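Local coordinates for protein sulfate adenylyltransferase, adenylylsulfate kinase (Thiobacillus denitrificans, PDB 3CR8) that makes 3'-phosphoadenylyl sulfate by transferring phosphate from ATP to adenosine 5'-phosphosulfate, as a hexameric APS kinase that also carries a domain of the ATP sulfurylase family, at residues W169-Q173 and R249-A253. Sequence-based numbering, arbitrary orientation.
Sequences WQARQ and RAIVA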
ATOM      1  N   TRP A 169      21.657  22.270  20.597  1.00 37.85           N
ATOM      2  CA  TRP A 169      20.294  22.746  20.476  1.00 41.32           C
ATOM      3  C   TRP A 169      19.627  22.245  21.758  1.00 49.32           C
ATOM      4  O   TRP A 169      19.486  21.034  21.972  1.00 39.48           O
ATOM      5  CB  TRP A 169      19.646  22.162  19.210  1.00 44.69           C
ATOM      6  CG  TRP A 169      18.199  22.425  19.089  1.00 48.97           C
ATOM      7  CD1 TRP A 169      17.178  21.706  19.643  1.00 55.26           C
ATOM      8  CD2 TRP A 169      17.594  23.473  18.347  1.00 57.50           C
ATOM      9  NE1 TRP A 169      15.970  22.257  19.293  1.00 64.83           N
ATOM     10  CE2 TRP A 169      16.201  23.346  18.508  1.00 46.44           C
ATOM     11  CE3 TRP A 169      18.090  24.501  17.564  1.00 64.85           C
ATOM     12  CZ2 TRP A 169      15.312  24.214  17.917  1.00 55.55           C
ATOM     13  CZ3 TRP A 169      17.197  25.364  16.978  1.00 69.74           C
ATOM     14  CH2 TRP A 169      15.825  25.215  17.154  1.00 68.47           C
ATOM     15  N   GLN A 170      19.273  23.179  22.632  1.00 48.88           N
ATOM     16  CA  GLN A 170      18.740  22.831  23.934  1.00 35.10           C
ATOM     17  C   GLN A 170      17.230  22.894  23.961  1.00 41.16           C
ATOM     18  O   GLN A 170      16.653  23.689  24.685  1.00 52.25           O
ATOM     19  CB  GLN A 170      19.333  23.752  24.993  1.00 45.41           C
ATOM     20  CG  GLN A 170      20.663  23.230  25.553  1.00 46.40           C
ATOM     21  CD  GLN A 170      21.635  24.323  26.032  1.00 49.83           C
ATOM     22  OE1 GLN A 170      21.249  25.447  26.348  1.00 45.05           O
ATOM     23  NE2 GLN A 170      22.904  23.979  26.084  1.00 46.58           N
ATOM     24  N   ALA A 171      16.595  22.025  23.184  1.00 41.31           N
ATOM     25  CA  ALA A 171      15.156  22.095  22.939  1.00 49.70           C
ATOM     26  C   ALA A 171      14.291  22.162  24.191  1.00 49.19           C
ATOM     27  O   ALA A 171      14.604  21.542  25.205  1.00 45.78           O
ATOM     28  CB  ALA A 171      14.724  20.935  22.075  1.00 51.20           C
ATOM     29  N   ARG A 172      13.203  22.920  24.102  1.00 43.15           N
ATOM     30  CA  ARG A 172      12.203  22.945  25.157  1.00 54.32           C
ATOM     31  C   ARG A 172      10.857  22.451  24.634  1.00 54.53           C
ATOM     32  O   ARG A 172       9.883  22.383  25.391  1.00 47.30           O
ATOM     33  CB  ARG A 172      12.059  24.343  25.747  1.00 58.23           C
ATOM     34  CG  ARG A 172      11.631  25.381  24.734  1.00 71.29           C
ATOM     35  CD  ARG A 172      11.889  26.779  25.279  1.00 98.44           C
ATOM     36  NE  ARG A 172      13.320  27.036  25.412  1.00 93.86           N
ATOM     37  CZ  ARG A 172      14.049  27.692  24.511  1.00101.88           C
ATOM     38  NH1 ARG A 172      13.483  28.189  23.406  1.00 98.34           N
ATOM     39  NH2 ARG A 172      15.349  27.865  24.721  1.00 97.23           N
ATOM     40  N   GLN A 173      10.814  22.108  23.347  1.00 48.00           N
ATOM     41  CA  GLN A 173       9.596  21.621  22.711  1.00 39.66           C
ATOM     42  C   GLN A 173       9.916  20.828  21.458  1.00 47.62           C
ATOM     43  O   GLN A 173      10.993  20.980  20.896  1.00 53.98           O
ATOM     44  CB  GLN A 173       8.713  22.792  22.346  1.00 48.25           C
ATOM     45  CG  GLN A 173       9.367  23.771  21.399  1.00 61.71           C
ATOM     46  CD  GLN A 173       8.334  24.577  20.605  1.00 88.29           C
ATOM     47  OE1 GLN A 173       8.641  25.652  20.074  1.00 85.97           O
ATOM     48  NE2 GLN A 173       7.100  24.050  20.518  1.00 83.04           N
ATOM     49  N   ARG A 249      22.850  29.645  29.525  0.50 44.75           N
ATOM     50  CA  ARG A 249      22.707  28.435  28.743  0.50 39.29           C
ATOM     51  C   ARG A 249      23.954  28.239  27.909  0.50 43.36           C
ATOM     52  O   ARG A 249      24.446  27.122  27.747  0.50 41.03           O
ATOM     53  CB  ARG A 249      21.445  28.491  27.893  0.50 37.44           C
ATOM     54  CG  ARG A 249      20.196  28.219  28.696  0.50 54.28           C
ATOM     55  CD  ARG A 249      18.970  28.646  27.952  0.50 55.42           C
ATOM     56  NE  ARG A 249      18.934  28.056  26.624  0.50 53.59           N
ATOM     57  CZ  ARG A 249      18.284  28.596  25.605  0.50 57.61           C
ATOM     58  NH1 ARG A 249      17.642  29.742  25.775  0.50 67.57           N
ATOM     59  NH2 ARG A 249      18.289  28.000  24.424  0.50 59.34           N
ATOM     60  N   ALA A 250      24.480  29.350  27.408  1.00 49.25           N
ATOM     61  CA  ALA A 250      25.766  29.369  26.700  1.00 46.63           C
ATOM     62  C   ALA A 250      26.885  28.834  27.577  1.00 46.57           C
ATOM     63  O   ALA A 250      27.804  28.176  27.083  1.00 38.95           O
ATOM     64  CB  ALA A 250      26.103  30.755  26.299  1.00 41.59           C
ATOM     65  N   ILE A 251      26.824  29.141  28.876  1.00 42.30           N
ATOM     66  CA  ILE A 251      27.843  28.673  29.806  1.00 43.77           C
ATOM     67  C   ILE A 251      27.684  27.208  30.079  1.00 48.48           C
ATOM     68  O   ILE A 251      28.673  26.482  30.086  1.00 45.70           O
ATOM     69  CB  ILE A 251      27.844  29.420  31.136  1.00 50.81           C
ATOM     70  CG1 ILE A 251      28.087  30.917  30.900  1.00 57.90           C
ATOM     71  CG2 ILE A 251      28.908  28.838  32.059  1.00 50.57           C
ATOM     72  CD1 ILE A 251      28.608  31.694  32.099  1.00 39.54           C
ATOM     73  N   VAL A 252      26.458  26.750  30.291  1.00 39.23           N
ATOM     74  CA  VAL A 252      26.300  25.321  30.497  1.00 39.37           C
ATOM     75  C   VAL A 252      26.599  24.587  29.197  1.00 43.07           C
ATOM     76  O   VAL A 252      27.141  23.482  29.213  1.00 41.63           O
ATOM     77  CB  VAL A 252      24.934  24.921  31.100  1.00 32.17           C
ATOM     78  CG1 VAL A 252      24.224  26.129  31.719  1.00 30.54           C
ATOM     79  CG2 VAL A 252      24.075  24.237  30.078  1.00 29.66           C
ATOM     80  N   ALA A 253      26.291  25.210  28.064  1.00 35.83           N
ATOM     81  CA  ALA A 253      26.634  24.591  26.787  1.00 37.48           C
ATOM     82  C   ALA A 253      28.140  24.380  26.727  1.00 48.82           C
ATOM     83  O   ALA A 253      28.643  23.339  26.286  1.00 43.91           O
ATOM     84  CB  ALA A 253      26.196  25.451  25.653  1.00 36.22           C
TER
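Gln170 and Arg172, in the QXRN-like loop after the first strand of the ATP-sulfurylase-family domain, meet Arg249 and Ala253 of helix 244-256. The domain's parallel sheet has the strand order 3-2-1-4-5 of the HUP class. In active ATP sulfurylases the glutamine and arginine of QXRN bind sulfate. Here Gln173 takes the asparagine position, which is consistent with the missing ATP sulfurylase activity.

The Gln170 side chain runs extended beyond CG and passes alongside Arg249 in the opposite direction. Its OE1 lies 3.4 Å from Arg249 CB. The same OE1 accepts a weak hydrogen bond from Arg249 NE, 3.5 Å long but fairly straight at 163°. The oxygen sits at the edge of the guanidinium, in its plane, while the amide itself is turned 60° from that plane. On the other branch, Gln170 NE2 packs 3.6 Å from the methyl CB of Ala253. Gln170 is buried, with its amide against this side of the helix.

Arg249 carries CG anti to its carbonyl carbon (chi1 -77°), and its chain bends at chi3, which turns the guanidinium toward Gln170 OE1 and Arg172. Arg172 points an edge, through NH2, at one face of this guanidinium, the planes nearly perpendicular. At this resolution their closeness should not be pressed. Both are donors and would normally be positively charged, perhaps a relic of an anion site. Replacing Arg249 with a leucine would probably leave Gln170 OE1 without this NE partner and take away the flat face against which the edge of Arg172 rests.

Gln170 and Ala253 both also touch Leu261 of strand 260-262, the parallel neighbour of strand 166-169. On the adjoining strand 193-196, Leu195 and Trp169 share a backbone hydrogen bond, and the Trp169 ring packs on helix 177-189.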